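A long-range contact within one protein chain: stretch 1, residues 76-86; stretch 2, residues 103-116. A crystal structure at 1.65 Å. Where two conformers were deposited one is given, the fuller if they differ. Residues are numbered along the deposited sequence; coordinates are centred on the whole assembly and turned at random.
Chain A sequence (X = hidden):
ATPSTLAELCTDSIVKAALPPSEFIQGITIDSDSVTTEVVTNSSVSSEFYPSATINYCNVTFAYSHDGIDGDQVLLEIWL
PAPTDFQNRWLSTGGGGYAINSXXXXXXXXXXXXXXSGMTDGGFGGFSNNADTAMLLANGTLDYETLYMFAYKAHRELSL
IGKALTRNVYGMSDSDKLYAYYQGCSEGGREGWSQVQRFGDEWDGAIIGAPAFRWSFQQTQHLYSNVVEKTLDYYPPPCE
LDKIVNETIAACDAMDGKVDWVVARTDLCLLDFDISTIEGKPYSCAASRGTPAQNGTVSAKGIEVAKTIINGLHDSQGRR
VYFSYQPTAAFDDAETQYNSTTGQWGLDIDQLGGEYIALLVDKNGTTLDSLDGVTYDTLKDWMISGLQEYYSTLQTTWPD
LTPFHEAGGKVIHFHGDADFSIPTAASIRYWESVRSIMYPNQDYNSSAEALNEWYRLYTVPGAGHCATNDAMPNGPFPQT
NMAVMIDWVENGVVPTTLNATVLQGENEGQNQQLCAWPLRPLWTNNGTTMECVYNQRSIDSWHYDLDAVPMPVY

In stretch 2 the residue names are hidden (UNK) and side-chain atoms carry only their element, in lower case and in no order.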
# COMPACT_ATOMS: atom_id res chain seq x y z
N LEU A 76 13.72 -4.14 17.46
CA LEU A 76 12.70 -3.09 17.39
C LEU A 76 13.38 -1.74 17.53
O LEU A 76 14.40 -1.61 18.25
CB LEU A 76 11.68 -3.28 18.51
CG LEU A 76 10.92 -4.60 18.54
CD1 LEU A 76 9.87 -4.55 19.64
CD2 LEU A 76 10.27 -4.90 17.20
N GLU A 77 12.81 -0.76 16.87
CA GLU A 77 13.24 0.64 17.03
C GLU A 77 11.97 1.43 17.35
O GLU A 77 11.02 1.37 16.58
CB GLU A 77 13.95 1.20 15.80
CG GLU A 77 14.37 2.67 15.96
CD GLU A 77 15.42 3.13 14.95
OE1 GLU A 77 15.34 4.25 14.44
OE2 GLU A 77 16.27 2.25 14.57
N ILE A 78 12.02 2.20 18.44
CA ILE A 78 10.84 2.94 18.92
C ILE A 78 11.33 4.36 19.23
O ILE A 78 12.33 4.50 19.93
CB ILE A 78 10.24 2.24 20.17
CG1 ILE A 78 9.67 0.85 19.78
CG2 ILE A 78 9.13 3.09 20.79
CD1 ILE A 78 9.24 0.02 20.97
N TRP A 79 10.63 5.33 18.70
CA TRP A 79 10.91 6.75 19.02
C TRP A 79 9.89 7.21 20.05
O TRP A 79 8.70 7.20 19.75
CB TRP A 79 10.88 7.59 17.79
CG TRP A 79 11.95 7.30 16.77
CD1 TRP A 79 12.91 6.32 16.78
CD2 TRP A 79 12.13 8.02 15.55
NE1 TRP A 79 13.67 6.40 15.64
CE2 TRP A 79 13.19 7.40 14.84
CE3 TRP A 79 11.48 9.10 14.96
CZ2 TRP A 79 13.63 7.88 13.61
CZ3 TRP A 79 11.89 9.56 13.73
CH2 TRP A 79 12.95 8.95 13.05
N LEU A 80 10.40 7.70 21.17
CA LEU A 80 9.56 8.19 22.31
C LEU A 80 9.56 9.70 22.36
O LEU A 80 10.61 10.34 22.47
CB LEU A 80 10.14 7.63 23.60
CG LEU A 80 10.21 6.13 23.78
CD1 LEU A 80 10.91 5.78 25.07
CD2 LEU A 80 8.82 5.50 23.76
N PRO A 81 8.40 10.34 22.24
CA PRO A 81 8.32 11.78 22.49
C PRO A 81 8.80 12.17 23.89
O PRO A 81 8.80 11.41 24.84
CB PRO A 81 6.82 12.11 22.39
CG PRO A 81 6.23 10.93 21.59
CD PRO A 81 7.09 9.73 21.88
N ALA A 82 9.21 13.42 24.00
CA ALA A 82 9.46 14.02 25.32
C ALA A 82 8.18 13.85 26.15
O ALA A 82 7.08 13.98 25.61
CB ALA A 82 9.79 15.48 25.13
N PRO A 83 8.32 13.63 27.46
CA PRO A 83 7.14 13.47 28.31
C PRO A 83 6.11 14.59 28.20
O PRO A 83 4.92 14.28 28.14
CB PRO A 83 7.76 13.39 29.70
CG PRO A 83 9.10 12.76 29.49
CD PRO A 83 9.58 13.37 28.18
N THR A 84 6.55 15.84 27.97
CA THR A 84 5.58 16.96 27.88
C THR A 84 4.87 16.93 26.54
O THR A 84 3.85 17.56 26.43
CB THR A 84 6.23 18.31 28.22
OG1 THR A 84 7.35 18.54 27.35
CG2 THR A 84 6.64 18.36 29.67
N ASP A 85 5.37 16.17 25.56
CA ASP A 85 4.75 16.09 24.22
C ASP A 85 3.97 14.77 24.01
O ASP A 85 3.24 14.71 23.04
CB ASP A 85 5.84 16.12 23.16
CG ASP A 85 6.57 17.46 23.04
OD1 ASP A 85 5.91 18.50 23.29
OD2 ASP A 85 7.80 17.45 22.65
N PHE A 86 4.11 13.83 24.90
CA PHE A 86 3.42 12.52 24.78
C PHE A 86 1.92 12.71 25.02
O PHE A 86 1.51 13.43 25.99
CB PHE A 86 3.97 11.55 25.79
CG PHE A 86 3.28 10.21 25.77
CD1 PHE A 86 3.31 9.39 24.64
CD2 PHE A 86 2.52 9.79 26.84
CE1 PHE A 86 2.64 8.17 24.65
CE2 PHE A 86 1.90 8.55 26.87
CZ PHE A 86 1.95 7.74 25.77
N UNK A 103 12.62 2.45 7.41
CA UNK A 103 13.75 3.21 7.98
C UNK A 103 13.30 4.40 8.80
O UNK A 103 12.45 4.24 9.72
N UNK A 104 13.80 5.59 8.50
CA UNK A 104 13.44 6.79 9.30
C UNK A 104 12.24 7.49 8.69
O UNK A 104 11.94 8.65 9.11
c UNK A 104 15.75 7.17 10.29
o UNK A 104 15.52 6.16 10.99
c UNK A 104 14.65 7.71 9.40
o UNK A 104 16.86 7.74 10.24
N UNK A 105 11.68 6.91 7.65
CA UNK A 105 10.59 7.72 6.94
C UNK A 105 9.13 7.76 7.55
O UNK A 105 8.33 8.77 7.40
n UNK A 105 13.62 9.03 5.25
c UNK A 105 12.37 8.93 4.82
c UNK A 105 11.81 7.53 4.72
c UNK A 105 10.52 7.28 5.49
o UNK A 105 11.68 9.91 4.58
N UNK A 106 8.76 6.71 8.29
CA UNK A 106 7.38 6.68 8.85
C UNK A 106 7.35 7.18 10.30
O UNK A 106 6.32 7.79 10.69
c UNK A 106 6.73 5.30 8.77
o UNK A 106 6.60 4.89 7.43
N UNK A 107 8.34 6.83 11.10
CA UNK A 107 8.36 7.11 12.54
C UNK A 107 8.11 8.59 12.86
O UNK A 107 7.41 8.87 13.85
c UNK A 107 9.64 6.62 13.20
c UNK A 107 11.29 4.83 13.69
c UNK A 107 8.87 4.34 13.79
c UNK A 107 9.95 5.13 13.08
N UNK A 108 8.60 9.59 12.09
CA UNK A 108 8.33 10.99 12.46
C UNK A 108 6.83 11.31 12.51
O UNK A 108 6.42 12.18 13.25
c UNK A 108 10.12 10.88 10.83
c UNK A 108 9.53 9.48 10.94
c UNK A 108 8.97 11.80 11.31
N UNK A 109 6.04 10.64 11.67
CA UNK A 109 4.61 10.89 11.54
C UNK A 109 3.86 10.53 12.81
O UNK A 109 2.69 10.92 12.91
N UNK A 110 4.43 9.74 13.69
CA UNK A 110 3.84 9.49 15.01
C UNK A 110 4.33 10.48 16.04
O UNK A 110 3.52 11.05 16.78
N UNK A 111 5.62 10.66 16.10
CA UNK A 111 6.25 11.51 17.15
C UNK A 111 5.65 12.92 17.07
O UNK A 111 5.36 13.51 18.13
c UNK A 111 8.39 12.59 17.90
c UNK A 111 7.76 11.54 17.00
c UNK A 111 8.35 10.17 17.26
N UNK A 112 5.38 13.41 15.88
CA UNK A 112 4.88 14.81 15.76
C UNK A 112 3.43 14.92 16.27
O UNK A 112 3.00 16.06 16.52
s UNK A 112 4.13 15.44 11.71
c UNK A 112 5.01 15.36 14.35
c UNK A 112 5.83 15.16 11.25
c UNK A 112 4.07 14.71 13.38
N UNK A 113 2.71 13.81 16.45
CA UNK A 113 1.36 13.79 17.08
C UNK A 113 1.44 13.21 18.49
O UNK A 113 0.41 12.78 19.03
c UNK A 113 0.70 13.52 13.74
c UNK A 113 -0.75 14.95 14.94
c UNK A 113 0.07 13.82 14.93
o UNK A 113 -0.52 16.15 11.48
c UNK A 113 -0.95 15.70 13.78
c UNK A 113 -0.30 15.39 12.61
c UNK A 113 0.53 14.30 12.60
c UNK A 113 0.38 13.06 16.17
N UNK A 114 2.60 13.23 19.13
CA UNK A 114 2.78 12.77 20.51
C UNK A 114 2.60 11.29 20.70
O UNK A 114 2.23 10.85 21.81
N UNK A 115 2.90 10.51 19.65
CA UNK A 115 2.83 9.03 19.72
C UNK A 115 4.21 8.44 19.83
O UNK A 115 5.11 8.79 19.03
c UNK A 115 2.11 8.48 18.53
N UNK A 116 4.37 7.53 20.78
CA UNK A 116 5.45 6.54 20.74
C UNK A 116 5.30 5.80 19.42
O UNK A 116 4.19 5.35 19.12
c UNK A 116 5.42 5.65 21.97
O HOH W 1 16.99 4.83 12.61

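Position 103 has no side-chain atoms, and its phi of 56° favours glycine: G103, clear of stretch 1. Position 104 carries two carbons, the second bearing two oxygens. One oxygen lies 3.7 Å from W79 CZ2, near the plane of the indole, and water 1 donates a hydrogen bond to it and another to E77 OE1. A forked, two-carbon acid side chain is aspartate, D104. Its OD1 stands 3.9 Å from E77 OE1, two like charges that the water bridges.

Position 105 has three carbons, the third holding one oxygen and one nitrogen; this amide is Q105, directed away from stretch 1. At 106 one carbon and one oxygen make S106, also directed away.

Four carbons forked at the second identify 107 as leucine. L107 points toward stretch 1 and lays CD1 over one face of the W79 indole, 3.5 Å from the centroid of the five-membered ring and 3.4 Å from W79 CE2, a CH-pi contact. At 108 three carbons close a ring onto the backbone nitrogen, so the residue is P108; its CG meets W79 CZ3 at 3.6 Å.

Positions 109 and 110 lack side-chain atoms and are G109 and G110. Neither touches stretch 1; a CB on G109 would be crowded by S106 O, at 3.3 Å. Position 111 has one carbon carrying two more, the mark of valine. V111 points toward stretch 1 and brings CG2 to 3.7 Å from W79 CB.

Two carbons, a sulfur and a terminal carbon in an unbranched chain make 112 M112, and a six-carbon ring bearing an oxygen makes 113 Y113. Both point away. Position 114 again has only backbone, with phi 67°. Its CA is 3.2 Å from D85 O, and an ideal CB would sit 2.5 Å from that oxygen, a clash; this is G114, closing a type I turn that begins at V111. Its O approaches F86 CD1 to 3.4 Å.

Single carbons at 115 and 116 give A115, which points away, and A116, whose CB packs 3.8 Å from L80 CD2.

The contact works by packing, with no direct hydrogen bond between the stretches. W79 is its centre: its NE1 donates to E77 OE1 at 3.0 Å, while L107, P108 and V111 surround the side chain. Beyond it, P81 CG rests 3.5 Å from A115 O, and A116 CA makes a CA-H...O contact of 3.5 Å with W79 O. The bare backbone of G114 admits the close approach of D85.

Stretch 2, residues 103-116: GDQSLPGGVMYGAA
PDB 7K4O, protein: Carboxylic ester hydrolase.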